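Local coordinates for CELL division control protein 6 (Pyrobaculum aerophilum, PDB 1FNN) that binds ADP and magnesium in a P-loop AAA+ module and is probably involved in regulating DNA replication, at residues G213-I226 / K260-K272. Residues are numbered along the deposited sequence; the frame is centred on the assembly and turned at random.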
ATOM      1  N   GLY A 213       7.280  18.914 -15.482  1.00 48.96           N
ATOM      2  CA  GLY A 213       6.439  18.891 -16.644  1.00 51.06           C
ATOM      3  C   GLY A 213       6.203  17.558 -17.312  1.00 51.16           C
ATOM      4  O   GLY A 213       5.466  17.517 -18.310  1.00 53.76           O
ATOM      5  N   SER A 214       6.721  16.444 -16.800  1.00 45.91           N
ATOM      6  CA  SER A 214       6.546  15.163 -17.441  1.00 44.28           C
ATOM      7  C   SER A 214       5.268  14.443 -16.985  1.00 40.14           C
ATOM      8  O   SER A 214       5.057  13.301 -17.386  1.00 43.11           O
ATOM      9  CB  SER A 214       7.805  14.307 -17.227  1.00 43.48           C
ATOM     10  OG  SER A 214       7.962  14.004 -15.842  1.00 43.70           O
ATOM     11  N   TYR A 215       4.553  14.983 -16.018  1.00 40.24           N
ATOM     12  CA  TYR A 215       3.409  14.300 -15.443  1.00 43.02           C
ATOM     13  C   TYR A 215       2.383  15.375 -15.191  1.00 42.04           C
ATOM     14  O   TYR A 215       2.736  16.515 -14.873  1.00 45.04           O
ATOM     15  CB  TYR A 215       3.720  13.468 -14.164  1.00 42.11           C
ATOM     16  CG  TYR A 215       4.312  14.432 -13.153  1.00 42.74           C
ATOM     17  CD1 TYR A 215       3.490  15.103 -12.271  1.00 40.16           C
ATOM     18  CD2 TYR A 215       5.698  14.641 -13.137  1.00 41.85           C
ATOM     19  CE1 TYR A 215       4.021  15.986 -11.363  1.00 43.18           C
ATOM     20  CE2 TYR A 215       6.228  15.535 -12.212  1.00 43.28           C
ATOM     21  CZ  TYR A 215       5.393  16.189 -11.348  1.00 42.80           C
ATOM     22  OH  TYR A 215       5.903  17.070 -10.430  1.00 46.03           O
ATOM     23  N   SER A 216       1.088  15.064 -15.307  1.00 42.55           N
ATOM     24  CA  SER A 216       0.115  16.119 -14.976  1.00 41.35           C
ATOM     25  C   SER A 216      -0.666  15.694 -13.754  1.00 38.98           C
ATOM     26  O   SER A 216      -0.635  14.530 -13.370  1.00 40.87           O
ATOM     27  CB  SER A 216      -0.879  16.310 -16.144  1.00 50.14           C
ATOM     28  OG  SER A 216      -1.497  15.022 -16.337  1.00 42.41           O
ATOM     29  N   GLU A 217      -1.394  16.614 -13.165  1.00 35.74           N
ATOM     30  CA  GLU A 217      -2.231  16.287 -12.013  1.00 41.69           C
ATOM     31  C   GLU A 217      -3.272  15.220 -12.420  1.00 42.60           C
ATOM     32  O   GLU A 217      -3.556  14.287 -11.679  1.00 38.87           O
ATOM     33  CB  GLU A 217      -2.958  17.565 -11.634  1.00 47.68           C
ATOM     34  CG  GLU A 217      -4.035  17.413 -10.573  1.00 66.55           C
ATOM     35  CD  GLU A 217      -4.535  18.772 -10.114  1.00 74.01           C
ATOM     36  OE1 GLU A 217      -5.502  19.291 -10.703  1.00 75.88           O
ATOM     37  OE2 GLU A 217      -3.946  19.314  -9.160  1.00 83.12           O
ATOM     38  N   ASP A 218      -3.797  15.341 -13.647  1.00 39.74           N
ATOM     39  CA  ASP A 218      -4.802  14.373 -14.111  1.00 44.14           C
ATOM     40  C   ASP A 218      -4.223  12.968 -14.157  1.00 38.51           C
ATOM     41  O   ASP A 218      -4.958  12.028 -13.851  1.00 38.97           O
ATOM     42  CB  ASP A 218      -5.349  14.681 -15.511  1.00 50.19           C
ATOM     43  CG  ASP A 218      -6.339  15.834 -15.502  1.00 57.25           C
ATOM     44  OD1 ASP A 218      -6.756  16.275 -14.413  1.00 65.81           O
ATOM     45  OD2 ASP A 218      -6.700  16.302 -16.606  1.00 61.51           O
ATOM     46  N   ILE A 219      -2.954  12.820 -14.556  1.00 34.36           N
ATOM     47  CA  ILE A 219      -2.383  11.466 -14.633  1.00 33.69           C
ATOM     48  C   ILE A 219      -2.252  10.833 -13.260  1.00 37.29           C
ATOM     49  O   ILE A 219      -2.407   9.619 -13.060  1.00 34.84           O
ATOM     50  CB  ILE A 219      -1.050  11.471 -15.387  1.00 40.43           C
ATOM     51  CG1 ILE A 219      -1.304  11.483 -16.903  1.00 45.23           C
ATOM     52  CG2 ILE A 219      -0.132  10.297 -15.025  1.00 35.99           C
ATOM     53  CD1 ILE A 219      -1.637  10.128 -17.508  1.00 38.36           C
ATOM     54  N   LEU A 220      -1.861  11.648 -12.271  1.00 38.54           N
ATOM     55  CA  LEU A 220      -1.689  11.136 -10.902  1.00 37.13           C
ATOM     56  C   LEU A 220      -3.080  10.784 -10.361  1.00 39.11           C
ATOM     57  O   LEU A 220      -3.251   9.786  -9.667  1.00 37.03           O
ATOM     58  CB  LEU A 220      -1.078  12.296 -10.091  1.00 41.80           C
ATOM     59  CG  LEU A 220       0.426  12.319  -9.826  1.00 50.92           C
ATOM     60  CD1 LEU A 220       1.248  11.536 -10.822  1.00 41.10           C
ATOM     61  CD2 LEU A 220       0.950  13.740  -9.619  1.00 45.56           C
ATOM     62  N   GLN A 221      -4.060  11.645 -10.701  1.00 37.40           N
ATOM     63  CA  GLN A 221      -5.434  11.374 -10.250  1.00 41.42           C
ATOM     64  C   GLN A 221      -5.993  10.059 -10.815  1.00 37.14           C
ATOM     65  O   GLN A 221      -6.620   9.295 -10.066  1.00 39.33           O
ATOM     66  CB  GLN A 221      -6.386  12.512 -10.580  1.00 42.93           C
ATOM     67  CG  GLN A 221      -6.300  13.783  -9.761  1.00 56.09           C
ATOM     68  CD  GLN A 221      -6.992  14.950 -10.443  1.00 62.43           C
ATOM     69  OE1 GLN A 221      -7.269  14.934 -11.652  1.00 67.54           O
ATOM     70  NE2 GLN A 221      -7.294  16.000  -9.691  1.00 66.41           N
ATOM     71  N   MET A 222      -5.622   9.747 -12.040  1.00 39.20           N
ATOM     72  CA  MET A 222      -6.005   8.469 -12.693  1.00 39.65           C
ATOM     73  C   MET A 222      -5.503   7.258 -11.958  1.00 41.01           C
ATOM     74  O   MET A 222      -6.197   6.249 -11.666  1.00 35.81           O
ATOM     75  CB  MET A 222      -5.515   8.563 -14.130  1.00 37.60           C
ATOM     76  CG  MET A 222      -5.707   7.330 -15.007  1.00 38.01           C
ATOM     77  SD  MET A 222      -4.952   7.523 -16.637  1.00 35.49           S
ATOM     78  CE  MET A 222      -5.178   5.895 -17.329  1.00 36.46           C
ATOM     79  N   ILE A 223      -4.189   7.332 -11.574  1.00 36.81           N
ATOM     80  CA  ILE A 223      -3.601   6.240 -10.819  1.00 31.61           C
ATOM     81  C   ILE A 223      -4.221   6.154  -9.429  1.00 28.56           C
ATOM     82  O   ILE A 223      -4.501   5.076  -8.942  1.00 33.66           O
ATOM     83  CB  ILE A 223      -2.050   6.454 -10.633  1.00 37.63           C
ATOM     84  CG1 ILE A 223      -1.407   6.517 -12.001  1.00 35.47           C
ATOM     85  CG2 ILE A 223      -1.527   5.338  -9.734  1.00 33.74           C
ATOM     86  CD1 ILE A 223       0.111   6.779 -12.046  1.00 36.98           C
ATOM     87  N   ALA A 224      -4.485   7.307  -8.791  1.00 34.86           N
ATOM     88  CA  ALA A 224      -5.119   7.320  -7.476  1.00 35.93           C
ATOM     89  C   ALA A 224      -6.576   6.796  -7.507  1.00 36.92           C
ATOM     90  O   ALA A 224      -7.010   6.090  -6.606  1.00 36.47           O
ATOM     91  CB  ALA A 224      -5.173   8.785  -7.018  1.00 39.40           C
ATOM     92  N   ASP A 225      -7.241   7.008  -8.625  1.00 38.82           N
ATOM     93  CA  ASP A 225      -8.602   6.505  -8.856  1.00 40.00           C
ATOM     94  C   ASP A 225      -8.585   5.008  -9.029  1.00 39.04           C
ATOM     95  O   ASP A 225      -9.533   4.349  -8.602  1.00 39.78           O
ATOM     96  CB  ASP A 225      -9.300   7.172 -10.059  1.00 36.96           C
ATOM     97  CG  ASP A 225      -9.761   8.555  -9.631  1.00 42.75           C
ATOM     98  OD1 ASP A 225      -9.832   8.730  -8.398  1.00 47.26           O
ATOM     99  OD2 ASP A 225     -10.035   9.422 -10.471  1.00 50.24           O
ATOM    100  N   ILE A 226      -7.495   4.437  -9.541  1.00 39.18           N
ATOM    101  CA  ILE A 226      -7.395   2.996  -9.679  1.00 38.84           C
ATOM    102  C   ILE A 226      -7.107   2.351  -8.333  1.00 42.24           C
ATOM    103  O   ILE A 226      -7.294   1.139  -8.204  1.00 43.85           O
ATOM    104  CB  ILE A 226      -6.216   2.621 -10.613  1.00 46.75           C
ATOM    105  CG1 ILE A 226      -6.357   3.175 -12.028  1.00 55.89           C
ATOM    106  CG2 ILE A 226      -6.017   1.125 -10.711  1.00 54.58           C
ATOM    107  CD1 ILE A 226      -5.052   2.975 -12.806  1.00 55.19           C
ATOM    108  N   LYS A 260       7.928  12.484 -23.705  1.00 48.08           N
ATOM    109  CA  LYS A 260       8.387  13.336 -22.631  1.00 52.77           C
ATOM    110  C   LYS A 260       7.366  13.448 -21.497  1.00 49.25           C
ATOM    111  O   LYS A 260       7.575  14.273 -20.602  1.00 41.84           O
ATOM    112  CB  LYS A 260       8.623  14.770 -23.132  1.00 61.53           C
ATOM    113  CG  LYS A 260       9.850  14.944 -24.007  1.00 74.76           C
ATOM    114  CD  LYS A 260       9.944  16.382 -24.524  1.00 83.56           C
ATOM    115  CE  LYS A 260      10.972  16.494 -25.642  1.00 90.39           C
ATOM    116  NZ  LYS A 260      10.793  17.741 -26.444  1.00 93.50           N
ATOM    117  N   HIS A 261       6.128  13.028 -21.803  1.00 47.38           N
ATOM    118  CA  HIS A 261       5.004  13.160 -20.870  1.00 47.56           C
ATOM    119  C   HIS A 261       4.349  11.804 -20.634  1.00 43.96           C
ATOM    120  O   HIS A 261       4.392  10.927 -21.509  1.00 43.20           O
ATOM    121  CB  HIS A 261       3.962  14.172 -21.342  1.00 60.28           C
ATOM    122  CG  HIS A 261       4.516  15.519 -21.685  1.00 74.36           C
ATOM    123  ND1 HIS A 261       4.445  16.614 -20.855  1.00 80.92           N
ATOM    124  CD2 HIS A 261       5.169  15.949 -22.804  1.00 78.48           C
ATOM    125  CE1 HIS A 261       5.023  17.654 -21.435  1.00 79.78           C
ATOM    126  NE2 HIS A 261       5.471  17.274 -22.621  1.00 79.59           N
ATOM    127  N   ILE A 262       3.903  11.518 -19.411  1.00 38.30           N
ATOM    128  CA  ILE A 262       3.267  10.198 -19.224  1.00 38.46           C
ATOM    129  C   ILE A 262       1.869  10.263 -19.925  1.00 33.44           C
ATOM    130  O   ILE A 262       1.234  11.307 -19.725  1.00 36.17           O
ATOM    131  CB  ILE A 262       3.117   9.888 -17.738  1.00 37.54           C
ATOM    132  CG1 ILE A 262       4.575   9.776 -17.154  1.00 35.94           C
ATOM    133  CG2 ILE A 262       2.459   8.536 -17.503  1.00 35.63           C
ATOM    134  CD1 ILE A 262       4.501   9.660 -15.633  1.00 34.10           C
ATOM    135  N   ALA A 263       1.525   9.271 -20.686  1.00 39.26           N
ATOM    136  CA  ALA A 263       0.124   9.383 -21.277  1.00 40.95           C
ATOM    137  C   ALA A 263      -0.801   8.407 -20.599  1.00 37.67           C
ATOM    138  O   ALA A 263      -0.390   7.366 -20.044  1.00 36.38           O
ATOM    139  CB  ALA A 263       0.302   9.067 -22.769  1.00 40.69           C
ATOM    140  N   PRO A 264      -2.133   8.505 -20.832  1.00 39.84           N
ATOM    141  CA  PRO A 264      -3.087   7.571 -20.245  1.00 35.94           C
ATOM    142  C   PRO A 264      -2.797   6.151 -20.619  1.00 34.24           C
ATOM    143  O   PRO A 264      -2.848   5.234 -19.783  1.00 36.42           O
ATOM    144  CB  PRO A 264      -4.456   8.041 -20.812  1.00 37.02           C
ATOM    145  CG  PRO A 264      -4.235   9.507 -21.007  1.00 40.98           C
ATOM    146  CD  PRO A 264      -2.780   9.692 -21.456  1.00 38.49           C
ATOM    147  N   GLU A 265      -2.359   5.816 -21.849  1.00 32.15           N
ATOM    148  CA  GLU A 265      -2.097   4.426 -22.194  1.00 34.34           C
ATOM    149  C   GLU A 265      -0.925   3.824 -21.403  1.00 37.55           C
ATOM    150  O   GLU A 265      -0.909   2.622 -21.141  1.00 32.25           O
ATOM    151  CB  GLU A 265      -1.786   4.211 -23.691  1.00 39.37           C
ATOM    152  CG  GLU A 265      -0.583   5.041 -24.122  1.00 56.77           C
ATOM    153  CD  GLU A 265      -0.293   5.186 -25.599  1.00 68.31           C
ATOM    154  OE1 GLU A 265      -0.553   6.318 -26.083  1.00 74.73           O
ATOM    155  OE2 GLU A 265       0.175   4.251 -26.296  1.00 69.71           O
ATOM    156  N   ASP A 266       0.055   4.677 -21.031  1.00 40.01           N
ATOM    157  CA  ASP A 266       1.153   4.115 -20.189  1.00 37.11           C
ATOM    158  C   ASP A 266       0.592   3.621 -18.873  1.00 32.95           C
ATOM    159  O   ASP A 266       0.921   2.538 -18.366  1.00 37.98           O
ATOM    160  CB  ASP A 266       2.170   5.276 -19.984  1.00 31.60           C
ATOM    161  CG  ASP A 266       2.735   5.787 -21.316  1.00 26.70           C
ATOM    162  OD1 ASP A 266       3.121   4.862 -22.083  1.00 37.33           O
ATOM    163  OD2 ASP A 266       2.718   7.007 -21.405  1.00 40.32           O
ATOM    164  N   VAL A 267      -0.309   4.394 -18.225  1.00 32.74           N
ATOM    165  CA  VAL A 267      -0.934   3.956 -16.986  1.00 35.64           C
ATOM    166  C   VAL A 267      -1.747   2.665 -17.157  1.00 39.60           C
ATOM    167  O   VAL A 267      -1.672   1.727 -16.338  1.00 37.80           O
ATOM    168  CB  VAL A 267      -1.808   5.083 -16.416  1.00 39.42           C
ATOM    169  CG1 VAL A 267      -2.671   4.716 -15.213  1.00 31.97           C
ATOM    170  CG2 VAL A 267      -0.973   6.326 -16.049  1.00 41.20           C
ATOM    171  N   ARG A 268      -2.594   2.596 -18.213  1.00 37.03           N
ATOM    172  CA  ARG A 268      -3.434   1.419 -18.429  1.00 35.73           C
ATOM    173  C   ARG A 268      -2.615   0.156 -18.565  1.00 32.67           C
ATOM    174  O   ARG A 268      -2.863  -0.908 -17.983  1.00 36.74           O
ATOM    175  CB  ARG A 268      -4.309   1.626 -19.729  1.00 38.21           C
ATOM    176  CG  ARG A 268      -5.323   2.763 -19.542  1.00 35.30           C
ATOM    177  CD  ARG A 268      -6.324   2.933 -20.748  1.00 34.73           C
ATOM    178  NE  ARG A 268      -6.966   4.258 -20.587  1.00 33.11           N
ATOM    179  CZ  ARG A 268      -6.797   5.226 -21.463  1.00 29.90           C
ATOM    180  NH1 ARG A 268      -6.024   5.027 -22.540  1.00 38.82           N
ATOM    181  NH2 ARG A 268      -7.391   6.394 -21.275  1.00 31.56           N
ATOM    182  N   LYS A 269      -1.549   0.229 -19.379  1.00 34.10           N
ATOM    183  CA  LYS A 269      -0.667  -0.922 -19.568  1.00 36.68           C
ATOM    184  C   LYS A 269       0.053  -1.237 -18.247  1.00 37.89           C
ATOM    185  O   LYS A 269       0.117  -2.419 -17.927  1.00 37.18           O
ATOM    186  CB  LYS A 269       0.360  -0.709 -20.685  1.00 49.03           C
ATOM    187  CG  LYS A 269      -0.213   0.130 -21.818  1.00 64.92           C
ATOM    188  CD  LYS A 269       0.037  -0.475 -23.203  1.00 74.24           C
ATOM    189  CE  LYS A 269      -1.202  -0.342 -24.076  1.00 66.82           C
ATOM    190  NZ  LYS A 269      -0.924  -0.162 -25.521  1.00 76.82           N
ATOM    191  N   SER A 270       0.507  -0.213 -17.521  1.00 38.59           N
ATOM    192  CA  SER A 270       1.219  -0.515 -16.244  1.00 37.07           C
ATOM    193  C   SER A 270       0.282  -1.139 -15.226  1.00 40.89           C
ATOM    194  O   SER A 270       0.560  -2.175 -14.608  1.00 36.85           O
ATOM    195  CB  SER A 270       1.868   0.793 -15.735  1.00 36.36           C
ATOM    196  OG  SER A 270       2.888   1.194 -16.708  1.00 33.50           O
ATOM    197  N   SER A 271      -0.936  -0.558 -15.100  1.00 39.04           N
ATOM    198  CA  SER A 271      -1.955  -1.116 -14.247  1.00 40.44           C
ATOM    199  C   SER A 271      -2.225  -2.561 -14.567  1.00 38.28           C
ATOM    200  O   SER A 271      -2.316  -3.433 -13.673  1.00 38.49           O
ATOM    201  CB  SER A 271      -3.274  -0.295 -14.323  1.00 42.05           C
ATOM    202  OG  SER A 271      -4.227  -1.051 -13.553  1.00 50.78           O
ATOM    203  N   LYS A 272      -2.280  -2.923 -15.856  1.00 43.69           N
ATOM    204  CA  LYS A 272      -2.572  -4.332 -16.185  1.00 46.95           C
ATOM    205  C   LYS A 272      -1.465  -5.283 -15.837  1.00 46.97           C
ATOM    206  O   LYS A 272      -1.694  -6.470 -15.570  1.00 44.80           O
ATOM    207  CB  LYS A 272      -3.012  -4.433 -17.652  1.00 58.71           C
ATOM    208  CG  LYS A 272      -4.162  -5.414 -17.841  1.00 63.14           C
ATOM    209  CD  LYS A 272      -4.453  -5.618 -19.320  1.00 77.20           C
ATOM    210  CE  LYS A 272      -5.250  -6.898 -19.544  1.00 77.92           C
ATOM    211  NZ  LYS A 272      -5.569  -7.058 -20.999  1.00 82.88           N
TER
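Val267 fits as a knob into a hole lined by Ile219, Met222, Ile223 and Ile226, joining two nearly parallel helices of the AAA+ lid domain whose axes come within 10.4 Å and cross at -23°. A valine suits this place because its branching at CB sends two methyls into different parts of the hollow. CG1, anti to the backbone N (chi1 172°), meets Met222 and Ile226, CG2 lies by Ile219, and Ile223 touches both. Met222 comes to meet it tip to tip on a fully extended chain, long and unbranched enough to push its CE in between Val267, the Pro264 carbonyl and the CG of Arg268, whose NE is hydrogen-bonded to Ile368 O. Nearer the helix starts Ile219 is itself a bump: its CD1 lies 3.6 Å from Ala263 C, against the turn into helix 264-272, and its CG2 meets Ile262 CG2 at 4.0 Å. Pro264 suits the first turn of its helix, where no amide hydrogen is needed, and Ser216 caps the other helix through OG to Ile219 N. At the far end the small Ser271 lets Ile226 pack close, its CD1 4.0 Å from Ser271 CB. Helices 195-209 and 240-256 flank the pair, with Leu202 against Ile223 and Ser250 against Val267. The leading loops are tied by one backbone hydrogen bond, Ile262 N to Ser214 O, 2.9 Å long and 153° at the hydrogen.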